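Local coordinates for protein nicotinate-nucleotide diphosphorylase (Carboxylating) (PDB 5HUO) that probably catalyses the conversion of quinolinate and phosphoribosyl diphosphate into nicotinate ribonucleotide, carbon dioxide and diphosphate, a step on the way to NAD, at residues T31-L42 with N169-A177; L136-T146 with S294-F304. One frame throughout, in Å; residues are numbered along the deposited sequence.

Contact 1 of 2, residues T31-L42 with N169-A177; sequences TDLTPFQIDDTL and NLRLFEKYA
F173 enters a hollow lined by L33, I38, T41 and L42, the centre of a helix-on-helix packing that sets the first helix of the chain, 35-49, against helix 171-180 of the alpha/beta barrel domain. The axes of the two short segments come no closer than 11.2 Å and run at 126° to each other, a wide gap that large side chains fill. The F173 ring comes in obliquely: I38 CG2 meets CE2 at 3.5 Å, T41 CG2 touches CE1, and L33 CD1 lies 3.8 Å from CD2 on the side nearer the extended residues 31-33. L33 wedges between F173 and Y176, for its CG sits over one face of Y176, 4.1 Å from the ring centroid, as a CH-pi contact. Y176 carries its ring there because CG stands anti to the backbone N (chi1 166°), leaning out to residues 31-33; its OH bonds to D105. Beyond F173, L172 packs against Q37, the two side chains crossing at about a right angle. Q37 is pinned at both ends of its amide: OE1 accepts T34 N in the carbonyl plane, as one half of a capping box, and NE2 donates to S52 O of a neighbouring subunit. L172 CD1 rests 3.6 Å from Q37 NE2.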
loop_
_atom_site.group_PDB
_atom_site.type_symbol
_atom_site.label_atom_id
_atom_site.label_comp_id
_atom_site.label_asym_id
_atom_site.label_seq_id
_atom_site.Cartn_x
_atom_site.Cartn_y
_atom_site.Cartn_z
ATOM N N THR A 31 -3.450 -25.557 13.229
ATOM C CA THR A 31 -3.382 -25.349 11.752
ATOM C C THR A 31 -2.396 -24.226 11.406
ATOM O O THR A 31 -2.533 -23.094 11.878
ATOM C CB THR A 31 -4.769 -25.010 11.149
ATOM O OG1 THR A 31 -5.599 -26.180 11.149
ATOM C CG2 THR A 31 -4.641 -24.496 9.683
ATOM N N ASP A 32 -1.466 -24.515 10.509
ATOM C CA ASP A 32 -0.326 -23.625 10.303
ATOM C C ASP A 32 -0.668 -22.299 9.624
ATOM O O ASP A 32 -1.695 -22.185 8.975
ATOM C CB ASP A 32 0.745 -24.325 9.482
ATOM C CG ASP A 32 2.139 -23.994 9.957
ATOM O OD1 ASP A 32 2.380 -22.879 10.542
ATOM O OD2 ASP A 32 2.994 -24.861 9.741
ATOM N N LEU A 33 0.182 -21.306 9.781
ATOM C CA LEU A 33 -0.015 -20.017 9.129
ATOM C C LEU A 33 0.431 -20.068 7.669
ATOM O O LEU A 33 1.461 -20.644 7.377
ATOM C CB LEU A 33 0.760 -18.912 9.862
ATOM C CG LEU A 33 0.247 -18.531 11.243
ATOM C CD1 LEU A 33 1.111 -17.449 11.845
ATOM C CD2 LEU A 33 -1.205 -18.087 11.190
ATOM N N THR A 34 -0.355 -19.458 6.779
ATOM C CA THR A 34 -0.154 -19.494 5.317
ATOM C C THR A 34 0.557 -18.282 4.747
ATOM O O THR A 34 0.545 -17.237 5.343
ATOM C CB THR A 34 -1.491 -19.665 4.559
ATOM O OG1 THR A 34 -2.286 -18.489 4.669
ATOM C CG2 THR A 34 -2.295 -20.786 5.111
ATOM N N PRO A 35 1.182 -18.393 3.572
ATOM C CA PRO A 35 1.889 -17.173 3.079
ATOM C C PRO A 35 0.974 -16.000 2.828
ATOM O O PRO A 35 1.326 -14.862 3.068
ATOM C CB PRO A 35 2.476 -17.629 1.757
ATOM C CG PRO A 35 2.758 -19.059 1.997
ATOM C CD PRO A 35 1.580 -19.568 2.759
ATOM N N PHE A 36 -0.211 -16.281 2.343
ATOM C CA PHE A 36 -1.186 -15.231 2.186
ATOM C C PHE A 36 -1.387 -14.399 3.462
ATOM O O PHE A 36 -1.569 -13.173 3.428
ATOM C CB PHE A 36 -2.523 -15.816 1.817
ATOM C CG PHE A 36 -3.612 -14.807 1.915
ATOM C CD1 PHE A 36 -3.779 -13.883 0.896
ATOM C CD2 PHE A 36 -4.442 -14.751 3.066
ATOM C CE1 PHE A 36 -4.772 -12.928 1.000
ATOM C CE2 PHE A 36 -5.428 -13.815 3.180
ATOM C CZ PHE A 36 -5.581 -12.873 2.147
ATOM N N GLN A 37 -1.435 -15.094 4.577
ATOM C CA GLN A 37 -1.627 -14.454 5.848
ATOM C C GLN A 37 -0.429 -13.691 6.329
ATOM O O GLN A 37 -0.577 -12.649 6.974
ATOM C CB GLN A 37 -1.919 -15.486 6.903
ATOM C CG GLN A 37 -3.344 -15.958 7.017
ATOM C CD GLN A 37 -3.504 -17.099 8.017
ATOM O OE1 GLN A 37 -2.824 -18.090 7.937
ATOM N NE2 GLN A 37 -4.453 -16.965 8.943
ATOM N N ILE A 38 0.779 -14.195 6.062
ATOM C CA ILE A 38 2.021 -13.636 6.747
ATOM C C ILE A 38 2.986 -12.835 5.893
ATOM O O ILE A 38 3.697 -11.992 6.381
ATOM C CB ILE A 38 2.796 -14.736 7.480
ATOM C CG1 ILE A 38 3.407 -15.705 6.468
ATOM C CG2 ILE A 38 1.902 -15.485 8.418
ATOM C CD1 ILE A 38 4.287 -16.768 7.095
ATOM N N ASP A 39 2.944 -13.067 4.590
ATOM C CA ASP A 39 3.913 -12.437 3.691
ATOM C C ASP A 39 4.078 -10.917 3.833
ATOM O O ASP A 39 5.200 -10.441 3.919
ATOM C CB ASP A 39 3.623 -12.782 2.250
ATOM C CG ASP A 39 4.149 -14.146 1.849
ATOM O OD1 ASP A 39 4.523 -14.966 2.715
ATOM O OD2 ASP A 39 4.150 -14.413 0.607
ATOM N N ASP A 40 2.985 -10.149 3.825
ATOM C CA ASP A 40 3.116 -8.682 3.877
ATOM C C ASP A 40 3.799 -8.220 5.117
ATOM O O ASP A 40 4.620 -7.311 5.069
ATOM C CB ASP A 40 1.793 -7.984 3.744
ATOM C CG ASP A 40 1.268 -8.012 2.325
ATOM O OD1 ASP A 40 2.083 -8.025 1.350
ATOM O OD2 ASP A 40 0.023 -8.068 2.168
ATOM N N THR A 41 3.494 -8.883 6.222
ATOM C CA THR A 41 4.086 -8.581 7.543
ATOM C C THR A 41 5.577 -8.882 7.583
ATOM O O THR A 41 6.381 -8.073 8.068
ATOM C CB THR A 41 3.422 -9.435 8.645
ATOM O OG1 THR A 41 2.043 -9.178 8.693
ATOM C CG2 THR A 41 3.980 -9.146 9.955
ATOM N N LEU A 42 5.958 -10.037 7.048
ATOM C CA LEU A 42 7.392 -10.413 7.000
ATOM C C LEU A 42 8.217 -9.525 6.065
ATOM O O LEU A 42 9.304 -9.105 6.399
ATOM C CB LEU A 42 7.587 -11.857 6.588
ATOM C CG LEU A 42 6.873 -12.992 7.340
ATOM C CD1 LEU A 42 7.630 -14.278 7.166
ATOM C CD2 LEU A 42 6.678 -12.731 8.777
ATOM N N ASN A 169 -0.716 -5.193 15.445
ATOM C CA ASN A 169 -0.395 -5.735 14.086
ATOM C C ASN A 169 0.222 -7.127 14.019
ATOM O O ASN A 169 0.712 -7.545 12.998
ATOM C CB ASN A 169 0.413 -4.686 13.293
ATOM C CG ASN A 169 -0.406 -3.397 13.049
ATOM O OD1 ASN A 169 -1.626 -3.457 12.772
ATOM N ND2 ASN A 169 0.237 -2.267 13.171
ATOM N N LEU A 170 0.263 -7.818 15.137
ATOM C CA LEU A 170 0.726 -9.183 15.157
ATOM C C LEU A 170 -0.330 -10.150 15.805
ATOM O O LEU A 170 0.001 -11.294 16.096
ATOM C CB LEU A 170 2.052 -9.336 15.898
ATOM C CG LEU A 170 3.229 -8.611 15.307
ATOM C CD1 LEU A 170 4.449 -8.717 16.214
ATOM C CD2 LEU A 170 3.544 -9.217 13.943
ATOM N N ARG A 171 -1.559 -9.712 15.950
ATOM C CA ARG A 171 -2.571 -10.516 16.642
ATOM C C ARG A 171 -2.715 -11.940 16.083
ATOM O O ARG A 171 -2.710 -12.898 16.804
ATOM C CB ARG A 171 -3.946 -9.835 16.634
ATOM C CG ARG A 171 -4.960 -10.588 17.416
ATOM C CD ARG A 171 -6.185 -9.760 17.643
ATOM N NE ARG A 171 -5.948 -8.663 18.554
ATOM C CZ ARG A 171 -6.779 -7.631 18.730
ATOM N NH1 ARG A 171 -7.891 -7.496 18.043
ATOM N NH2 ARG A 171 -6.480 -6.661 19.582
ATOM N N LEU A 172 -2.788 -12.019 14.790
ATOM C CA LEU A 172 -2.844 -13.276 14.106
ATOM C C LEU A 172 -1.781 -14.262 14.544
ATOM O O LEU A 172 -2.045 -15.469 14.679
ATOM C CB LEU A 172 -2.637 -12.998 12.628
ATOM C CG LEU A 172 -2.784 -14.140 11.680
ATOM C CD1 LEU A 172 -4.279 -14.518 11.608
ATOM C CD2 LEU A 172 -2.321 -13.671 10.341
ATOM N N PHE A 173 -0.576 -13.761 14.693
ATOM C CA PHE A 173 0.610 -14.601 14.943
ATOM C C PHE A 173 0.568 -15.027 16.403
ATOM O O PHE A 173 0.872 -16.163 16.747
ATOM C CB PHE A 173 1.943 -13.859 14.689
ATOM C CG PHE A 173 2.209 -13.490 13.253
ATOM C CD1 PHE A 173 1.667 -12.381 12.696
ATOM C CD2 PHE A 173 3.058 -14.212 12.485
ATOM C CE1 PHE A 173 1.908 -12.044 11.368
ATOM C CE2 PHE A 173 3.278 -13.894 11.161
ATOM C CZ PHE A 173 2.696 -12.810 10.593
ATOM N N GLU A 174 0.203 -14.110 17.254
ATOM C CA GLU A 174 0.122 -14.374 18.689
ATOM C C GLU A 174 -1.013 -15.333 18.989
ATOM O O GLU A 174 -0.875 -16.244 19.761
ATOM C CB GLU A 174 -0.002 -13.071 19.465
ATOM C CG GLU A 174 1.241 -12.204 19.258
ATOM C CD GLU A 174 1.258 -10.940 20.089
ATOM O OE1 GLU A 174 0.172 -10.444 20.530
ATOM O OE2 GLU A 174 2.369 -10.412 20.320
ATOM N N LYS A 175 -2.125 -15.170 18.310
ATOM C CA LYS A 175 -3.268 -16.078 18.507
ATOM C C LYS A 175 -2.813 -17.474 18.153
ATOM O O LYS A 175 -3.221 -18.450 18.780
ATOM C CB LYS A 175 -4.458 -15.650 17.663
ATOM C CG LYS A 175 -5.053 -14.320 18.142
ATOM C CD LYS A 175 -6.220 -14.516 19.109
ATOM C CE LYS A 175 -6.617 -13.197 19.751
ATOM N NZ LYS A 175 -7.818 -13.321 20.616
ATOM N N TYR A 176 -2.026 -17.578 17.086
ATOM C CA TYR A 176 -1.597 -18.869 16.584
ATOM C C TYR A 176 -0.728 -19.525 17.671
ATOM O O TYR A 176 -0.918 -20.705 17.987
ATOM C CB TYR A 176 -0.837 -18.721 15.242
ATOM C CG TYR A 176 -0.071 -19.954 14.807
ATOM C CD1 TYR A 176 -0.734 -21.096 14.350
ATOM C CD2 TYR A 176 1.330 -20.001 14.912
ATOM C CE1 TYR A 176 -0.030 -22.245 13.998
ATOM C CE2 TYR A 176 2.025 -21.129 14.506
ATOM C CZ TYR A 176 1.323 -22.262 14.076
ATOM O OH TYR A 176 2.000 -23.394 13.761
ATOM N N ALA A 177 0.245 -18.780 18.179
ATOM C CA ALA A 177 1.163 -19.279 19.197
ATOM C C ALA A 177 0.463 -19.791 20.449
ATOM O O ALA A 177 0.861 -20.806 21.029
ATOM C CB ALA A 177 2.112 -18.182 19.622
#

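Contact 2 of 2, residues L136-T146 with S294-F304; sequences LQHLSGIASMT and SLTHSAKSLDF. With SO4 (sulfate ion), chain I.
Q137 and L302 join a long helix to the chain segment that leads from the barrel domain back to the antiparallel sheet of the N-terminal domain. L302 N donates to Q137 O at 3.1 Å and nearly straight (167°), but arrives above the carbonyl plane. The helical bond from G141 N reaches the same oxygen from the opposite face, so one carbonyl serves both the helix and the passing loop. The buried Q137 side chain lies against L302 O, and its NE2 adds a weak bond to F304 O. Next to it the packing is close: G141 presents no side chain, and the backbone of 300-302 passes over it, with K300 O 3.1 Å from G141 CA as a CA-H...O contact. Then come interlocking apolar groups. L136 CD2 sits almost exactly over the centre of the F304 ring, 3.5 Å from its centroid, while S140 CB meets that ring at its edge. Toward the other end, I142 CG1 packs on A299 CB at 3.6 Å, and the extended side chain of M145 brings SD alongside A299 and CE against S294. L295 CD2 closes the row at T146 CA.

The outer side is looser: K300 sends its chain away from the helix, and D303 is exposed. At the subunit interface, S298 OG pairs with S301 N of a neighbouring subunit, and the reverse, while S301 OG meets H297 O of that subunit. At the end of helix 294-297, H297 NE2 donates to sulfate O4 at 2.7 Å. Apolar packing with one strong backbone bond thus holds the connecting segment on the helix, whereas the end of helix 294-297, with G293 and K165, holds an anion, consistent with a pocket for a substrate phosphate.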
loop_
_atom_site.group_PDB
_atom_site.type_symbol
_atom_site.label_atom_id
_atom_site.label_comp_id
_atom_site.label_asym_id
_atom_site.label_seq_id
_atom_site.Cartn_x
_atom_site.Cartn_y
_atom_site.Cartn_z
ATOM N N LEU A 136 10.466 -16.109 15.489
ATOM C CA LEU A 136 10.528 -17.421 16.159
ATOM C C LEU A 136 10.626 -17.325 17.667
ATOM O O LEU A 136 9.942 -18.020 18.402
ATOM C CB LEU A 136 11.684 -18.216 15.649
ATOM C CG LEU A 136 11.698 -19.678 16.117
ATOM C CD1 LEU A 136 10.649 -20.485 15.400
ATOM C CD2 LEU A 136 13.074 -20.283 15.900
ATOM N N GLN A 137 11.443 -16.412 18.141
ATOM C CA GLN A 137 11.636 -16.229 19.585
ATOM C C GLN A 137 10.363 -15.768 20.218
ATOM O O GLN A 137 9.965 -16.253 21.265
ATOM C CB GLN A 137 12.751 -15.267 19.868
ATOM C CG GLN A 137 14.108 -15.926 19.696
ATOM C CD GLN A 137 15.243 -15.007 19.956
ATOM O OE1 GLN A 137 15.041 -13.789 20.135
ATOM N NE2 GLN A 137 16.451 -15.524 19.898
ATOM N N HIS A 138 9.711 -14.840 19.569
ATOM C CA HIS A 138 8.496 -14.192 20.146
ATOM C C HIS A 138 7.333 -15.204 20.238
ATOM O O HIS A 138 6.676 -15.328 21.287
ATOM C CB HIS A 138 8.093 -12.991 19.272
ATOM C CG HIS A 138 6.867 -12.275 19.714
ATOM N ND1 HIS A 138 6.847 -11.445 20.802
ATOM C CD2 HIS A 138 5.610 -12.230 19.203
ATOM C CE1 HIS A 138 5.634 -10.925 20.960
ATOM N NE2 HIS A 138 4.857 -11.391 20.002
ATOM N N LEU A 139 7.117 -15.923 19.139
ATOM C CA LEU A 139 6.024 -16.832 19.071
ATOM C C LEU A 139 6.298 -18.045 19.993
ATOM O O LEU A 139 5.373 -18.569 20.642
ATOM C CB LEU A 139 5.754 -17.256 17.627
ATOM C CG LEU A 139 5.372 -16.103 16.717
ATOM C CD1 LEU A 139 5.069 -16.608 15.327
ATOM C CD2 LEU A 139 4.159 -15.377 17.181
ATOM N N SER A 140 7.527 -18.536 20.011
ATOM C CA SER A 140 7.840 -19.683 20.868
ATOM C C SER A 140 7.705 -19.326 22.358
ATOM O O SER A 140 7.330 -20.105 23.195
ATOM C CB SER A 140 9.240 -20.210 20.545
ATOM O OG SER A 140 9.266 -20.808 19.237
ATOM N N GLY A 141 8.006 -18.084 22.643
ATOM C CA GLY A 141 7.831 -17.506 23.993
ATOM C C GLY A 141 6.407 -17.533 24.455
ATOM O O GLY A 141 6.118 -17.963 25.575
ATOM N N ILE A 142 5.507 -17.159 23.553
ATOM C CA ILE A 142 4.071 -17.180 23.848
ATOM C C ILE A 142 3.567 -18.602 24.004
ATOM O O ILE A 142 2.796 -18.915 24.926
ATOM C CB ILE A 142 3.281 -16.433 22.766
ATOM C CG1 ILE A 142 3.542 -14.932 22.915
ATOM C CG2 ILE A 142 1.787 -16.706 22.871
ATOM C CD1 ILE A 142 3.043 -14.111 21.732
ATOM N N ALA A 143 3.974 -19.460 23.081
ATOM C CA ALA A 143 3.518 -20.887 23.114
ATOM C C ALA A 143 3.952 -21.542 24.425
ATOM O O ALA A 143 3.156 -22.167 25.122
ATOM C CB ALA A 143 4.042 -21.643 21.945
ATOM N N SER A 144 5.205 -21.301 24.767
ATOM C CA SER A 144 5.812 -21.799 26.004
ATOM C C SER A 144 4.993 -21.348 27.221
ATOM O O SER A 144 4.634 -22.130 28.121
ATOM C CB SER A 144 7.230 -21.322 26.120
ATOM O OG SER A 144 8.084 -21.922 25.142
ATOM N N MET A 145 4.714 -20.061 27.252
ATOM C CA MET A 145 4.003 -19.491 28.399
ATOM C C MET A 145 2.577 -20.051 28.506
ATOM O O MET A 145 2.114 -20.359 29.599
ATOM C CB MET A 145 3.984 -17.969 28.332
ATOM C CG MET A 145 3.540 -17.338 29.632
ATOM S SD MET A 145 3.522 -15.573 29.372
ATOM C CE MET A 145 2.821 -14.989 30.945
ATOM N N THR A 146 1.907 -20.138 27.365
ATOM C CA THR A 146 0.565 -20.734 27.291
ATOM C C THR A 146 0.579 -22.179 27.823
ATOM O O THR A 146 -0.186 -22.539 28.709
ATOM C CB THR A 146 0.041 -20.734 25.862
ATOM O OG1 THR A 146 -0.041 -19.388 25.400
ATOM C CG2 THR A 146 -1.338 -21.376 25.795
ATOM N N SER A 294 -1.860 -11.765 29.869
ATOM C CA SER A 294 -0.392 -11.871 30.037
ATOM C C SER A 294 0.258 -12.789 29.027
ATOM O O SER A 294 1.410 -12.637 28.641
ATOM C CB SER A 294 -0.062 -12.364 31.415
ATOM O OG SER A 294 -0.632 -11.509 32.358
ATOM N N LEU A 295 -0.527 -13.756 28.591
ATOM C CA LEU A 295 -0.037 -14.712 27.575
ATOM C C LEU A 295 0.468 -14.012 26.334
ATOM O O LEU A 295 1.417 -14.492 25.692
ATOM C CB LEU A 295 -1.152 -15.670 27.165
ATOM C CG LEU A 295 -1.575 -16.658 28.254
ATOM C CD1 LEU A 295 -2.660 -17.558 27.675
ATOM C CD2 LEU A 295 -0.394 -17.482 28.717
ATOM N N THR A 296 -0.150 -12.887 26.006
ATOM C CA THR A 296 0.215 -12.133 24.798
ATOM C C THR A 296 0.865 -10.794 25.083
ATOM O O THR A 296 1.757 -10.395 24.352
ATOM C CB THR A 296 -0.995 -11.935 23.873
ATOM O OG1 THR A 296 -2.095 -11.409 24.635
ATOM C CG2 THR A 296 -1.400 -13.236 23.287
ATOM N N HIS A 297 0.482 -10.122 26.153
ATOM C CA HIS A 297 1.090 -8.762 26.407
ATOM C C HIS A 297 2.408 -8.764 27.187
ATOM O O HIS A 297 3.101 -7.763 27.211
ATOM C CB HIS A 297 0.080 -7.728 26.973
ATOM C CG HIS A 297 -0.408 -7.986 28.362
ATOM N ND1 HIS A 297 0.436 -8.198 29.437
ATOM C CD2 HIS A 297 -1.667 -7.993 28.874
ATOM C CE1 HIS A 297 -0.274 -8.346 30.545
ATOM N NE2 HIS A 297 -1.553 -8.242 30.232
ATOM N N SER A 298 2.736 -9.885 27.833
ATOM C CA SER A 298 3.860 -9.983 28.799
ATOM C C SER A 298 4.608 -11.331 28.709
ATOM O O SER A 298 5.140 -11.824 29.697
ATOM C CB SER A 298 3.369 -9.778 30.235
ATOM O OG SER A 298 2.969 -8.437 30.447
ATOM N N ALA A 299 4.692 -11.866 27.502
ATOM C CA ALA A 299 5.389 -13.112 27.290
ATOM C C ALA A 299 6.852 -12.872 27.103
ATOM O O ALA A 299 7.233 -11.994 26.377
ATOM C CB ALA A 299 4.838 -13.804 26.075
ATOM N N LYS A 300 7.676 -13.643 27.782
ATOM C CA LYS A 300 9.116 -13.594 27.590
ATOM C C LYS A 300 9.429 -14.272 26.290
ATOM O O LYS A 300 8.772 -15.230 25.939
ATOM C CB LYS A 300 9.834 -14.280 28.745
ATOM C CG LYS A 300 9.850 -13.415 29.984
ATOM C CD LYS A 300 10.542 -14.128 31.148
ATOM C CE LYS A 300 10.795 -13.233 32.382
ATOM N NZ LYS A 300 11.853 -13.763 33.307
ATOM N N SER A 301 10.398 -13.800 25.539
ATOM C CA SER A 301 10.695 -14.506 24.317
ATOM C C SER A 301 11.553 -15.716 24.673
ATOM O O SER A 301 12.208 -15.707 25.671
ATOM C CB SER A 301 11.287 -13.618 23.203
ATOM O OG SER A 301 12.369 -12.936 23.711
ATOM N N LEU A 302 11.519 -16.749 23.846
ATOM C CA LEU A 302 12.304 -17.942 24.068
ATOM C C LEU A 302 13.602 -17.848 23.290
ATOM O O LEU A 302 13.601 -17.600 22.091
ATOM C CB LEU A 302 11.533 -19.171 23.615
ATOM C CG LEU A 302 12.063 -20.514 24.108
ATOM C CD1 LEU A 302 11.642 -20.669 25.566
ATOM C CD2 LEU A 302 11.471 -21.664 23.279
ATOM N N ASP A 303 14.714 -18.144 23.950
ATOM C CA ASP A 303 16.034 -18.004 23.338
ATOM C C ASP A 303 16.392 -19.136 22.284
ATOM O O ASP A 303 16.139 -20.358 22.525
ATOM C CB ASP A 303 17.074 -17.884 24.431
ATOM C CG ASP A 303 18.437 -17.318 23.907
ATOM O OD1 ASP A 303 18.512 -16.715 22.805
ATOM O OD2 ASP A 303 19.460 -17.496 24.616
ATOM N N PHE A 304 16.859 -18.703 21.114
ATOM C CA PHE A 304 17.400 -19.550 20.060
ATOM C C PHE A 304 18.681 -18.868 19.550
ATOM O O PHE A 304 18.879 -17.692 19.791
ATOM C CB PHE A 304 16.483 -19.667 18.826
ATOM C CG PHE A 304 15.224 -20.448 19.034
ATOM C CD1 PHE A 304 14.096 -19.849 19.629
ATOM C CD2 PHE A 304 15.122 -21.743 18.616
ATOM C CE1 PHE A 304 12.928 -20.542 19.809
ATOM C CE2 PHE A 304 13.939 -22.462 18.781
ATOM C CZ PHE A 304 12.851 -21.869 19.376
HETATM S S SO4 I . -5.062 -9.473 32.171
HETATM O O1 SO4 I . -4.775 -10.069 33.482
HETATM O O2 SO4 I . -5.625 -10.518 31.318
HETATM O O3 SO4 I . -6.146 -8.519 32.318
HETATM O O4 SO4 I . -3.889 -8.808 31.558
#

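Helix 122-153 is what the two contacts share: contact 2 lies directly on it, and the helix 171-180 of contact 1 leans against another side, with F173 and A177 packing on L139 and A143. Their centres are about 15 Å apart, and a polar tie joins them where E174 OE2 meets H138 NE2 at 2.7 Å, probably a hydrogen bond. Contact 1 is aromatic and aliphatic, its polar ends turned to other parts of the chain and to neighbouring subunits. Contact 2 is larger and the more buried, and adds backbone bonding and an anion at one end. Both also touch one neighbouring subunit, not the one supplying S52 to Q37, so each belongs to the hexamer too.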